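Long-range contacts in purine nucleoside phosphorylase (Schistosoma mansoni, PDB 5KO5), which catalyses the reversible phosphorolysis of purine nucleosides such as inosine and guanosine, giving the free base and ribose 1-phosphate: residues G30-S35 against V81-R86; I115-G120 against M221-E226; D130-K135 against S241-N246; V193-G198 against D217-S222. One frame throughout, in Å; residues are numbered along the deposited sequence.

Contact 1: G30-S35 against V81-R86. With EDO (1,2-ethanediol), chain C.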
loop_
_atom_site.group_PDB
_atom_site.type_symbol
_atom_site.label_atom_id
_atom_site.label_comp_id
_atom_site.label_asym_id
_atom_site.label_seq_id
_atom_site.Cartn_x
_atom_site.Cartn_y
_atom_site.Cartn_z
ATOM N N GLY A 30 18.864 -4.865 22.598
ATOM C CA GLY A 30 17.523 -5.395 22.464
ATOM C C GLY A 30 17.524 -6.528 21.458
ATOM O O GLY A 30 18.341 -6.555 20.534
ATOM N N ILE A 31 16.625 -7.491 21.652
ATOM C CA ILE A 31 16.506 -8.605 20.712
ATOM C C ILE A 31 15.038 -8.876 20.398
ATOM O O ILE A 31 14.168 -8.834 21.276
ATOM C CB ILE A 31 17.272 -9.885 21.134
ATOM C CG1 ILE A 31 16.640 -10.549 22.340
ATOM C CG2 ILE A 31 18.741 -9.593 21.451
ATOM C CD1 ILE A 31 17.307 -11.871 22.714
ATOM N N ILE A 32 14.766 -9.153 19.128
ATOM C CA ILE A 32 13.449 -9.567 18.663
ATOM C C ILE A 32 13.690 -10.777 17.779
ATOM O O ILE A 32 14.501 -10.717 16.849
ATOM C CB ILE A 32 12.744 -8.438 17.885
ATOM C CG1 ILE A 32 12.499 -7.223 18.790
ATOM C CG2 ILE A 32 11.444 -8.925 17.270
ATOM C CD1 ILE A 32 11.983 -5.989 18.052
ATOM N N CYS A 33 13.042 -11.889 18.095
ATOM C CA CYS A 33 13.387 -13.170 17.496
ATOM C C CYS A 33 12.265 -13.655 16.591
ATOM O O CYS A 33 11.078 -13.452 16.883
ATOM C CB CYS A 33 13.654 -14.215 18.579
ATOM S SG CYS A 33 14.969 -13.742 19.714
ATOM N N GLY A 34 12.646 -14.305 15.495
ATOM C CA GLY A 34 11.663 -14.877 14.600
ATOM C C GLY A 34 10.984 -16.096 15.200
ATOM O O GLY A 34 11.398 -16.649 16.219
ATOM N N SER A 35 9.898 -16.517 14.550
ATOM C CA SER A 35 9.123 -17.647 15.044
ATOM C C SER A 35 9.978 -18.907 15.051
ATOM O O SER A 35 10.657 -19.215 14.065
ATOM C CB SER A 35 7.894 -17.852 14.162
ATOM O OG SER A 35 8.256 -17.866 12.791
ATOM N N VAL A 81 17.421 -6.856 26.681
ATOM C CA VAL A 81 15.970 -6.909 26.814
ATOM C C VAL A 81 15.420 -7.562 25.555
ATOM O O VAL A 81 15.799 -7.186 24.442
ATOM C CB VAL A 81 15.349 -5.513 27.040
ATOM C CG1 VAL A 81 15.812 -4.510 25.979
ATOM C CG2 VAL A 81 13.832 -5.599 27.068
ATOM N N ALA A 82 14.547 -8.552 25.725
ATOM C CA ALA A 82 14.008 -9.316 24.606
ATOM C C ALA A 82 12.495 -9.182 24.553
ATOM O O ALA A 82 11.829 -9.169 25.593
ATOM C CB ALA A 82 14.341 -10.802 24.765
ATOM N N MET A 83 11.946 -9.127 23.339
ATOM C CA MET A 83 10.504 -9.266 23.154
ATOM C C MET A 83 10.192 -10.735 22.911
ATOM O O MET A 83 10.609 -11.305 21.900
ATOM C CB MET A 83 10.008 -8.411 21.992
ATOM C CG MET A 83 10.173 -6.933 22.240
ATOM S SD MET A 83 9.355 -5.886 21.018
ATOM C CE MET A 83 7.627 -6.118 21.464
ATOM N N GLN A 84 9.468 -11.352 23.843
ATOM C CA GLN A 84 9.023 -12.731 23.699
ATOM C C GLN A 84 7.567 -12.678 23.248
ATOM O O GLN A 84 6.659 -12.485 24.059
ATOM C CB GLN A 84 9.169 -13.473 25.021
ATOM C CG GLN A 84 8.945 -14.957 24.903
ATOM C CD GLN A 84 9.142 -15.651 26.219
ATOM O OE1 GLN A 84 8.560 -15.261 27.233
ATOM N NE2 GLN A 84 9.977 -16.680 26.220
ATOM N N GLY A 85 7.347 -12.846 21.950
ATOM C CA GLY A 85 6.035 -12.582 21.398
ATOM C C GLY A 85 6.061 -11.311 20.576
ATOM O O GLY A 85 5.699 -10.226 21.042
ATOM N N ARG A 86 6.508 -11.453 19.340
ATOM C CA ARG A 86 6.685 -10.336 18.432
ATOM C C ARG A 86 5.333 -9.794 17.970
ATOM O O ARG A 86 4.363 -10.537 17.813
ATOM C CB ARG A 86 7.442 -10.863 17.222
ATOM C CG ARG A 86 7.874 -9.851 16.244
ATOM C CD ARG A 86 8.689 -10.565 15.216
ATOM N NE ARG A 86 9.496 -9.637 14.451
ATOM C CZ ARG A 86 10.527 -10.013 13.715
ATOM N NH1 ARG A 86 10.858 -11.298 13.657
ATOM N NH2 ARG A 86 11.216 -9.109 13.045
HETATM C C1 EDO C . 8.979 -13.104 10.249
HETATM O O1 EDO C . 7.734 -12.530 9.831
HETATM C C2 EDO C . 8.908 -13.599 11.677
HETATM O O2 EDO C . 9.756 -14.739 11.794
HETATM O O HOH W 1 10.397 -11.685 19.354
#
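The guanidinium of Arg86 takes the CG2 methyl of Ile32 over one face, with CG2 3.5 Å from Arg86 NE, while Gly34 CA lies at the edge, 3.8 Å from Arg86 NH1. The setting is the end of a parallel strand pair in the central mixed sheet of the phosphorylase fold, where 30-32 runs beside 81-84 and both segments then turn into loops. Arg86 reaches across because CG is anti to the backbone N (chi1 -173°) and the chain stays extended to NE, crossing Ile32 at about a right angle. Its charged end is held by Thr116 O and by a salt bridge to Glu226. Ser35 N bonds O2 of an ethanediol; in related phosphorylases this loop and arginine line the phosphate site, so the diol probably marks it. Ile31 bonds through both its backbone N, to Val81 O at 2.9 Å, and its O, from Met83 N at 3.0 Å. Ile31 CG1 packs tightly on Ala82 CB, 3.4 Å away, whereas Ile32 and Met83 lie side by side on the other face of the sheet. Where the strands part, a water accepts from Cys33 N at 2.9 Å and donates to Met83 O at 2.6 Å.

Contact 2: I115-G120 against M221-E226. With CYT (6-aminopyrimidin-2(1H)-one), chain B; EDO (1,2-ethanediol), chain C.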
loop_
_atom_site.group_PDB
_atom_site.type_symbol
_atom_site.label_atom_id
_atom_site.label_comp_id
_atom_site.label_asym_id
_atom_site.label_seq_id
_atom_site.Cartn_x
_atom_site.Cartn_y
_atom_site.Cartn_z
ATOM N N ILE A 115 17.750 -8.568 15.370
ATOM C CA ILE A 115 16.470 -9.088 14.896
ATOM C C ILE A 115 16.710 -10.317 14.032
ATOM O O ILE A 115 17.599 -10.321 13.176
ATOM C CB ILE A 115 15.725 -8.026 14.064
ATOM C CG1 ILE A 115 15.596 -6.709 14.828
ATOM C CG2 ILE A 115 14.344 -8.545 13.659
ATOM C CD1 ILE A 115 14.983 -5.585 13.995
ATOM N N THR A 116 15.899 -11.357 14.231
ATOM C CA THR A 116 15.866 -12.476 13.299
ATOM C C THR A 116 14.448 -12.647 12.768
ATOM O O THR A 116 13.474 -12.212 13.386
ATOM C CB THR A 116 16.349 -13.797 13.932
ATOM O OG1 THR A 116 15.511 -14.136 15.049
ATOM C CG2 THR A 116 17.797 -13.677 14.396
ATOM N N ASN A 117 14.344 -13.269 11.595
ATOM C CA ASN A 117 13.047 -13.558 11.005
ATOM C C ASN A 117 13.178 -14.788 10.116
ATOM O O ASN A 117 14.284 -15.234 9.800
ATOM C CB ASN A 117 12.475 -12.349 10.238
ATOM C CG ASN A 117 13.308 -11.952 9.028
ATOM O OD1 ASN A 117 13.518 -12.744 8.109
ATOM N ND2 ASN A 117 13.761 -10.704 9.011
ATOM N N LEU A 118 12.031 -15.347 9.741
ATOM C CA LEU A 118 11.952 -16.385 8.721
ATOM C C LEU A 118 11.463 -15.736 7.435
ATOM O O LEU A 118 10.553 -14.899 7.461
ATOM C CB LEU A 118 10.980 -17.496 9.136
ATOM C CG LEU A 118 11.504 -18.720 9.895
ATOM C CD1 LEU A 118 12.504 -19.515 9.064
ATOM C CD2 LEU A 118 12.110 -18.328 11.211
ATOM N N ALA A 119 12.081 -16.090 6.311
ATOM C CA ALA A 119 11.763 -15.400 5.069
ATOM C C ALA A 119 11.799 -16.362 3.890
ATOM O O ALA A 119 12.387 -17.441 3.960
ATOM C CB ALA A 119 12.755 -14.253 4.815
ATOM N N GLY A 120 11.157 -15.957 2.795
ATOM C CA GLY A 120 11.289 -16.659 1.535
ATOM C C GLY A 120 12.486 -16.158 0.739
ATOM O O GLY A 120 12.721 -14.952 0.645
ATOM N N MET A 221 7.406 -10.842 6.217
ATOM C CA MET A 221 6.255 -10.087 6.707
ATOM C C MET A 221 6.553 -9.297 7.979
ATOM O O MET A 221 5.626 -8.928 8.710
ATOM C CB MET A 221 5.057 -11.007 6.937
ATOM C CG MET A 221 4.688 -11.873 5.758
ATOM S SD MET A 221 3.362 -13.004 6.216
ATOM C CE MET A 221 3.391 -14.088 4.786
ATOM N N SER A 222 7.815 -9.019 8.261
ATOM C CA SER A 222 8.136 -8.393 9.534
ATOM C C SER A 222 9.353 -7.505 9.342
ATOM O O SER A 222 9.728 -7.175 8.213
ATOM C CB SER A 222 8.401 -9.468 10.600
ATOM O OG SER A 222 9.612 -10.139 10.320
ATOM N N THR A 223 9.952 -7.121 10.470
ATOM C CA THR A 223 11.318 -6.613 10.567
ATOM C C THR A 223 11.450 -5.155 10.147
ATOM O O THR A 223 11.936 -4.336 10.927
ATOM C CB THR A 223 12.286 -7.526 9.819
ATOM O OG1 THR A 223 12.239 -8.822 10.437
ATOM C CG2 THR A 223 13.710 -6.986 9.898
ATOM N N VAL A 224 11.024 -4.815 8.933
ATOM C CA VAL A 224 11.124 -3.448 8.423
ATOM C C VAL A 224 10.463 -2.422 9.349
ATOM O O VAL A 224 11.056 -1.357 9.584
ATOM C CB VAL A 224 10.654 -3.374 6.960
ATOM C CG1 VAL A 224 10.471 -1.925 6.504
ATOM C CG2 VAL A 224 11.652 -4.103 6.057
ATOM N N PRO A 225 9.283 -2.677 9.928
ATOM C CA PRO A 225 8.718 -1.665 10.847
ATOM C C PRO A 225 9.610 -1.411 12.046
ATOM O O PRO A 225 9.876 -0.252 12.393
ATOM C CB PRO A 225 7.354 -2.260 11.242
ATOM C CG PRO A 225 6.999 -3.170 10.058
ATOM C CD PRO A 225 8.324 -3.770 9.655
ATOM N N GLU A 226 10.138 -2.481 12.640
ATOM C CA GLU A 226 11.006 -2.325 13.804
ATOM C C GLU A 226 12.300 -1.634 13.427
ATOM O O GLU A 226 12.800 -0.796 14.191
ATOM C CB GLU A 226 11.319 -3.692 14.416
ATOM C CG GLU A 226 10.137 -4.371 15.048
ATOM C CD GLU A 226 9.499 -5.398 14.144
ATOM O OE1 GLU A 226 9.378 -5.121 12.941
ATOM O OE2 GLU A 226 9.115 -6.482 14.642
HETATM N N3 CYT B . 7.608 -16.094 3.227
HETATM C C4 CYT B . 8.183 -17.297 3.260
HETATM N N1 CYT B . 7.932 -15.908 5.574
HETATM C C2 CYT B . 7.455 -15.378 4.369
HETATM O O2 CYT B . 6.886 -14.281 4.366
HETATM N N4 CYT B . 8.294 -17.960 2.103
HETATM C C5 CYT B . 8.686 -17.852 4.477
HETATM C C6 CYT B . 8.532 -17.131 5.597
HETATM C C1 EDO C . 8.979 -13.104 10.249
HETATM O O1 EDO C . 7.734 -12.530 9.831
HETATM C C2 EDO C . 8.908 -13.599 11.677
HETATM O O2 EDO C . 9.756 -14.739 11.794
HETATM O O HOH W 2 10.313 -12.203 7.728
HETATM O O HOH W 3 7.558 -13.555 7.507
#
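Asn117 and Thr223 make the close part of this contact, which joins strand 112-121 of the central sheet to the N-terminal end of helix 224-232. Asn117 ND2 donates to Thr223 OG1 over 2.8 Å, a bent bond (142°) whose acceptor sits 25° out of the amide plane. Asn117 OD1 is fixed by Ser241 OG, which settles which end of the amide faces the threonine. Thr223 holds the N-cap position, yet its hydroxyl makes no capping bond; it turns to the strand and also pairs with Ser222 OG at 2.9 Å. Beside it Ile115 slides past Thr223, its CG2 3.9 Å from Thr223 OG1, and its CD1 reaches the CB of Glu226, whose carboxylate pairs with Arg86.

Toward Leu118-Gly120 and Met221 the segments diverge, and small molecules mediate instead. An ethanediol, taking a bond from Leu118 N, lies against Ser222. Cytosine rests along Ala119 and Gly120, whose lack of a side chain lets Gly120 N come 3.3 Å from cytosine C4, while Met221 CE touches its O2 from across, consistent with the nucleobase pocket of a phosphorylase. A water that donates to Leu118 O at 2.7 Å is linked only weakly to Ser222 OG, 3.4 Å away.

Contact 3: D130-K135 against S241-N246. With CYT (6-aminopyrimidin-2(1H)-one), chain B.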
loop_
_atom_site.group_PDB
_atom_site.type_symbol
_atom_site.label_atom_id
_atom_site.label_comp_id
_atom_site.label_asym_id
_atom_site.label_seq_id
_atom_site.Cartn_x
_atom_site.Cartn_y
_atom_site.Cartn_z
ATOM N N ASP A 130 19.619 -21.357 4.677
ATOM C CA ASP A 130 20.645 -20.327 4.595
ATOM C C ASP A 130 20.259 -19.136 5.467
ATOM O O ASP A 130 19.098 -18.948 5.831
ATOM C CB ASP A 130 20.812 -19.836 3.153
ATOM C CG ASP A 130 21.540 -20.837 2.252
ATOM O OD1 ASP A 130 22.105 -21.834 2.756
ATOM O OD2 ASP A 130 21.559 -20.614 1.021
ATOM N N PHE A 131 21.256 -18.323 5.801
ATOM C CA PHE A 131 21.054 -17.076 6.525
ATOM C C PHE A 131 21.379 -15.914 5.599
ATOM O O PHE A 131 22.347 -15.973 4.833
ATOM C CB PHE A 131 21.972 -16.980 7.742
ATOM C CG PHE A 131 21.797 -18.090 8.731
ATOM C CD1 PHE A 131 20.647 -18.175 9.504
ATOM C CD2 PHE A 131 22.791 -19.036 8.909
ATOM C CE1 PHE A 131 20.492 -19.204 10.430
ATOM C CE2 PHE A 131 22.642 -20.059 9.832
ATOM C CZ PHE A 131 21.491 -20.140 10.591
ATOM N N VAL A 132 20.585 -14.849 5.682
ATOM C CA VAL A 132 20.844 -13.627 4.925
ATOM C C VAL A 132 21.012 -12.460 5.893
ATOM O O VAL A 132 20.081 -12.122 6.640
ATOM C CB VAL A 132 19.745 -13.350 3.892
ATOM C CG1 VAL A 132 20.025 -12.038 3.172
ATOM C CG2 VAL A 132 19.666 -14.504 2.898
ATOM N N LEU A 133 22.203 -11.862 5.893
ATOM C CA LEU A 133 22.411 -10.593 6.578
ATOM C C LEU A 133 21.717 -9.511 5.763
ATOM O O LEU A 133 22.056 -9.292 4.597
ATOM C CB LEU A 133 23.906 -10.293 6.693
ATOM C CG LEU A 133 24.760 -11.403 7.305
ATOM C CD1 LEU A 133 26.230 -11.012 7.300
ATOM C CD2 LEU A 133 24.286 -11.739 8.713
ATOM N N ILE A 134 20.736 -8.847 6.353
ATOM C CA ILE A 134 19.964 -7.865 5.602
ATOM C C ILE A 134 20.755 -6.569 5.501
ATOM O O ILE A 134 21.208 -6.023 6.512
ATOM C CB ILE A 134 18.589 -7.652 6.245
ATOM C CG1 ILE A 134 17.809 -8.962 6.181
ATOM C CG2 ILE A 134 17.826 -6.527 5.511
ATOM C CD1 ILE A 134 16.553 -8.960 7.019
ATOM N N LYS A 135 20.946 -6.086 4.274
ATOM C CA LYS A 135 21.732 -4.878 4.047
ATOM C C LYS A 135 20.902 -3.710 3.537
ATOM O O LYS A 135 21.436 -2.607 3.390
ATOM C CB LYS A 135 22.906 -5.146 3.090
ATOM C CG LYS A 135 22.494 -5.571 1.690
ATOM C CD LYS A 135 23.732 -5.818 0.827
ATOM C CE LYS A 135 23.369 -6.460 -0.504
ATOM N NZ LYS A 135 22.653 -5.524 -1.410
ATOM N N SER A 241 17.809 -12.891 8.226
ATOM C CA SER A 241 16.729 -13.766 7.786
ATOM C C SER A 241 17.223 -15.201 7.695
ATOM O O SER A 241 18.306 -15.463 7.166
ATOM C CB SER A 241 16.230 -13.375 6.396
ATOM O OG SER A 241 15.484 -12.176 6.436
ATOM N N LEU A 242 16.422 -16.127 8.211
ATOM C CA LEU A 242 16.611 -17.547 7.949
ATOM C C LEU A 242 15.712 -17.919 6.777
ATOM O O LEU A 242 14.503 -17.686 6.824
ATOM C CB LEU A 242 16.247 -18.366 9.185
ATOM C CG LEU A 242 16.199 -19.889 9.011
ATOM C CD1 LEU A 242 17.543 -20.444 8.557
ATOM C CD2 LEU A 242 15.774 -20.529 10.315
ATOM N N ILE A 243 16.302 -18.477 5.724
ATOM C CA ILE A 243 15.566 -18.786 4.501
ATOM C C ILE A 243 14.797 -20.087 4.706
ATOM O O ILE A 243 15.390 -21.156 4.881
ATOM C CB ILE A 243 16.504 -18.872 3.290
ATOM C CG1 ILE A 243 17.285 -17.555 3.118
ATOM C CG2 ILE A 243 15.724 -19.264 2.046
ATOM C CD1 ILE A 243 16.389 -16.314 3.003
ATOM N N ALA A 244 13.465 -20.003 4.685
ATOM C CA ALA A 244 12.646 -21.201 4.864
ATOM C C ALA A 244 12.550 -22.030 3.586
ATOM O O ALA A 244 12.414 -23.253 3.652
ATOM C CB ALA A 244 11.241 -20.812 5.332
ATOM N N ASN A 245 12.627 -21.383 2.429
ATOM C CA ASN A 245 12.383 -22.022 1.146
ATOM C C ASN A 245 12.830 -21.029 0.094
ATOM O O ASN A 245 12.950 -19.836 0.371
ATOM C CB ASN A 245 10.887 -22.304 0.960
ATOM C CG ASN A 245 10.077 -21.031 0.828
ATOM O OD1 ASN A 245 9.979 -20.253 1.781
ATOM N ND2 ASN A 245 9.521 -20.790 -0.358
ATOM N N ASN A 246 13.071 -21.517 -1.114
ATOM C CA ASN A 246 13.284 -20.623 -2.242
ATOM C C ASN A 246 11.982 -20.547 -3.022
ATOM O O ASN A 246 11.576 -21.522 -3.668
ATOM C CB ASN A 246 14.432 -21.069 -3.137
ATOM C CG ASN A 246 14.771 -20.018 -4.150
ATOM O OD1 ASN A 246 13.970 -19.738 -5.031
ATOM N ND2 ASN A 246 15.926 -19.373 -3.992
HETATM N N3 CYT B . 7.608 -16.094 3.227
HETATM C C4 CYT B . 8.183 -17.297 3.260
HETATM N N1 CYT B . 7.932 -15.908 5.574
HETATM C C2 CYT B . 7.455 -15.378 4.369
HETATM O O2 CYT B . 6.886 -14.281 4.366
HETATM N N4 CYT B . 8.294 -17.960 2.103
HETATM C C5 CYT B . 8.686 -17.852 4.477
HETATM C C6 CYT B . 8.532 -17.131 5.597
#
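Val132 and Ile243 meet because each sets a branch anti to its own carbonyl carbon: CG2 of Val132, and CG1 of Ile243 (chi1 -57°), which carries CD1 to within 3.7 Å of Val132 CG2. On the other face of the sheet Leu242 swings CG anti to the backbone N (chi1 172°), bringing its CD1 3.7 Å from Phe131 CE1, in an oblique approach to the ring. Phe131 also meets Trp276, where helix 259-283 packs on this face. Between these layers runs an antiparallel ladder of the central mixed sheet, linking strand 131-139 to strand 236-246. Val132 and Ser241 form its hydrogen-bonded pair, with Val132 N to Ser241 O at 2.8 Å and Ser241 N to Val132 O at 2.9 Å; Phe131 and Leu242 are the non-hydrogen-bonded pair beside it. The ladder continues with a nearly straight bond (176°) from Ile243 N to Asp130 O, 2.8 Å long. Ser241 OG is bonded to Asn117 OD1 of the neighbouring strand, and Ile134 CD1 closes on that hydroxyl at 3.4 Å. Beyond the paired residues strand 236-246 runs on to the cytosine pocket, where Asn245 OD1 accepts from cytosine N4 at 2.9 Å and Asn245 ND2 is held by Asp250 and Ser247.

Contact 4: V193-G198 against D217-S222. With CYT (6-aminopyrimidin-2(1H)-one), chain B.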
loop_
_atom_site.group_PDB
_atom_site.type_symbol
_atom_site.label_atom_id
_atom_site.label_comp_id
_atom_site.label_asym_id
_atom_site.label_seq_id
_atom_site.Cartn_x
_atom_site.Cartn_y
_atom_site.Cartn_z
ATOM N N VAL A 193 18.890 -7.922 0.070
ATOM C CA VAL A 193 17.845 -6.916 0.229
ATOM C C VAL A 193 16.541 -7.614 0.594
ATOM O O VAL A 193 16.143 -8.586 -0.063
ATOM C CB VAL A 193 17.671 -6.118 -1.075
ATOM C CG1 VAL A 193 16.453 -5.182 -0.989
ATOM C CG2 VAL A 193 18.936 -5.339 -1.394
ATOM N N TYR A 194 15.866 -7.103 1.623
ATOM C CA TYR A 194 14.634 -7.687 2.153
ATOM C C TYR A 194 13.417 -6.925 1.634
ATOM O O TYR A 194 13.296 -5.713 1.843
ATOM C CB TYR A 194 14.681 -7.619 3.680
ATOM C CG TYR A 194 13.511 -8.199 4.449
ATOM C CD1 TYR A 194 12.376 -7.435 4.701
ATOM C CD2 TYR A 194 13.586 -9.477 5.001
ATOM C CE1 TYR A 194 11.325 -7.949 5.438
ATOM C CE2 TYR A 194 12.537 -10.004 5.746
ATOM C CZ TYR A 194 11.413 -9.232 5.956
ATOM O OH TYR A 194 10.380 -9.733 6.700
ATOM N N ALA A 195 12.500 -7.632 0.981
ATOM C CA ALA A 195 11.227 -7.030 0.601
ATOM C C ALA A 195 10.219 -7.284 1.707
ATOM O O ALA A 195 10.031 -8.431 2.117
ATOM C CB ALA A 195 10.697 -7.654 -0.686
ATOM N N PHE A 196 9.545 -6.220 2.159
ATOM C CA PHE A 196 8.504 -6.330 3.178
ATOM C C PHE A 196 7.161 -6.487 2.473
ATOM O O PHE A 196 6.678 -5.551 1.826
ATOM C CB PHE A 196 8.542 -5.090 4.068
ATOM C CG PHE A 196 7.494 -5.048 5.166
ATOM C CD1 PHE A 196 6.882 -6.203 5.665
ATOM C CD2 PHE A 196 7.124 -3.814 5.704
ATOM C CE1 PHE A 196 5.919 -6.116 6.673
ATOM C CE2 PHE A 196 6.159 -3.726 6.720
ATOM C CZ PHE A 196 5.565 -4.889 7.214
ATOM N N ASN A 197 6.602 -7.705 2.552
ATOM C CA ASN A 197 5.221 -8.014 2.177
ATOM C C ASN A 197 4.372 -7.930 3.432
ATOM O O ASN A 197 4.589 -8.683 4.381
ATOM C CB ASN A 197 5.170 -9.447 1.643
ATOM C CG ASN A 197 3.757 -9.989 1.524
ATOM O OD1 ASN A 197 2.809 -9.229 1.316
ATOM N ND2 ASN A 197 3.611 -11.316 1.631
ATOM N N GLY A 198 3.420 -7.002 3.458
ATOM C CA GLY A 198 2.584 -6.871 4.639
ATOM C C GLY A 198 1.965 -8.182 5.092
ATOM O O GLY A 198 1.790 -8.408 6.286
ATOM N N ASP A 217 16.194 -9.904 -2.736
ATOM C CA ASP A 217 16.808 -11.192 -2.446
ATOM C C ASP A 217 15.961 -12.089 -1.562
ATOM O O ASP A 217 16.019 -13.312 -1.723
ATOM C CB ASP A 217 18.180 -10.985 -1.800
ATOM C CG ASP A 217 19.121 -10.214 -2.709
ATOM O OD1 ASP A 217 19.442 -10.754 -3.787
ATOM O OD2 ASP A 217 19.519 -9.081 -2.381
ATOM N N VAL A 218 15.206 -11.521 -0.616
ATOM C CA VAL A 218 14.368 -12.272 0.314
ATOM C C VAL A 218 13.075 -11.491 0.510
ATOM O O VAL A 218 13.014 -10.288 0.249
ATOM C CB VAL A 218 15.046 -12.550 1.682
ATOM C CG1 VAL A 218 16.437 -13.138 1.498
ATOM C CG2 VAL A 218 15.129 -11.295 2.508
ATOM N N VAL A 219 12.027 -12.187 0.955
ATOM C CA VAL A 219 10.738 -11.550 1.224
ATOM C C VAL A 219 10.183 -12.076 2.543
ATOM O O VAL A 219 10.291 -13.271 2.849
ATOM C CB VAL A 219 9.743 -11.738 0.053
ATOM C CG1 VAL A 219 9.454 -13.219 -0.211
ATOM C CG2 VAL A 219 8.440 -10.977 0.305
ATOM N N GLY A 220 9.603 -11.183 3.343
ATOM C CA GLY A 220 8.964 -11.625 4.567
ATOM C C GLY A 220 8.008 -10.566 5.058
ATOM O O GLY A 220 7.841 -9.518 4.431
ATOM N N MET A 221 7.406 -10.842 6.217
ATOM C CA MET A 221 6.255 -10.087 6.707
ATOM C C MET A 221 6.553 -9.297 7.979
ATOM O O MET A 221 5.626 -8.928 8.710
ATOM C CB MET A 221 5.057 -11.007 6.937
ATOM C CG MET A 221 4.688 -11.873 5.758
ATOM S SD MET A 221 3.362 -13.004 6.216
ATOM C CE MET A 221 3.391 -14.088 4.786
ATOM N N SER A 222 7.815 -9.019 8.261
ATOM C CA SER A 222 8.136 -8.393 9.534
ATOM C C SER A 222 9.353 -7.505 9.342
ATOM O O SER A 222 9.728 -7.175 8.213
ATOM C CB SER A 222 8.401 -9.468 10.600
ATOM O OG SER A 222 9.612 -10.139 10.320
HETATM N N3 CYT B . 7.608 -16.094 3.227
HETATM C C4 CYT B . 8.183 -17.297 3.260
HETATM N N1 CYT B . 7.932 -15.908 5.574
HETATM C C2 CYT B . 7.455 -15.378 4.369
HETATM O O2 CYT B . 6.886 -14.281 4.366
HETATM N N4 CYT B . 8.294 -17.960 2.103
HETATM C C5 CYT B . 8.686 -17.852 4.477
HETATM C C6 CYT B . 8.532 -17.131 5.597
HETATM O O HOH W 2 10.313 -12.203 7.728
HETATM O O HOH W 4 3.057 -7.565 8.614
#
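Tyr194 OH receives the backbone N-H of Ser222 at 3.1 Å in a fairly straight bond (164°), and a water in the ring plane, at its edge, lies 2.7 Å from the same oxygen. The hydroxyl also presses on the backbone of Gly220, 3.0 Å from its carbonyl C; Gly220 has no side chain, which leaves room for the phenol oxygen. Tyr194 gets this far with CG anti to the backbone N (chi1 -179°), and Val218 CG2 packs on its flank, 3.4 Å from Tyr194 CD2. Two residues on, on the same face, Phe196 has Gly220 O at its ring edge. Behind these side chains stands a parallel ladder: Ala195 N donates to Val218 O at 2.8 Å, Ala195 O takes Gly220 N, and Asn197 N donates to Gly220 O. Its start is clamped by Asp217, whose OD2 accepts Val193 N at 2.8 Å through the anti lone pair, while Val193 O accepts two bonds, from the N atoms of Asp217 and Val218. The ladder thus fixes one wall of the cytosine pocket, where Gly220 CA lies 3.4 Å from cytosine O2.

The two strands belong to a beta-alpha-beta unit with helix 205-213 as its crossover. Strand 189-196 is flanked on its other side by strand 131-139, strand 218-220 pairs antiparallel with 112-121, and Val224 of helix 224-232 packs on Tyr194 and Phe196, Pro225 on Phe196.

How the contacts relate
From the N terminus, contact 1 closes first, pairing 30-35 with 81-86 around the antiparallel strands 47-51 and 69-75 before any other contact opens. Contact 2 opens at 115-120 and contact 3 at 130-135; contact 4, the shortest loop, lies wholly within the span of contact 3. Contacts 2 and 4 finish on overlapping segments that share Met221 and Ser222, and contact 3 closes last, so its segments alternate with those of contact 2. All four reach one mixed sheet. Strand 112-121 is its crossroads, bordering 29-32, 218-220 and 236-246. Arg86 carries contact 1 into contact 2, and contacts 2, 3 and 4 converge on the bound cytosine.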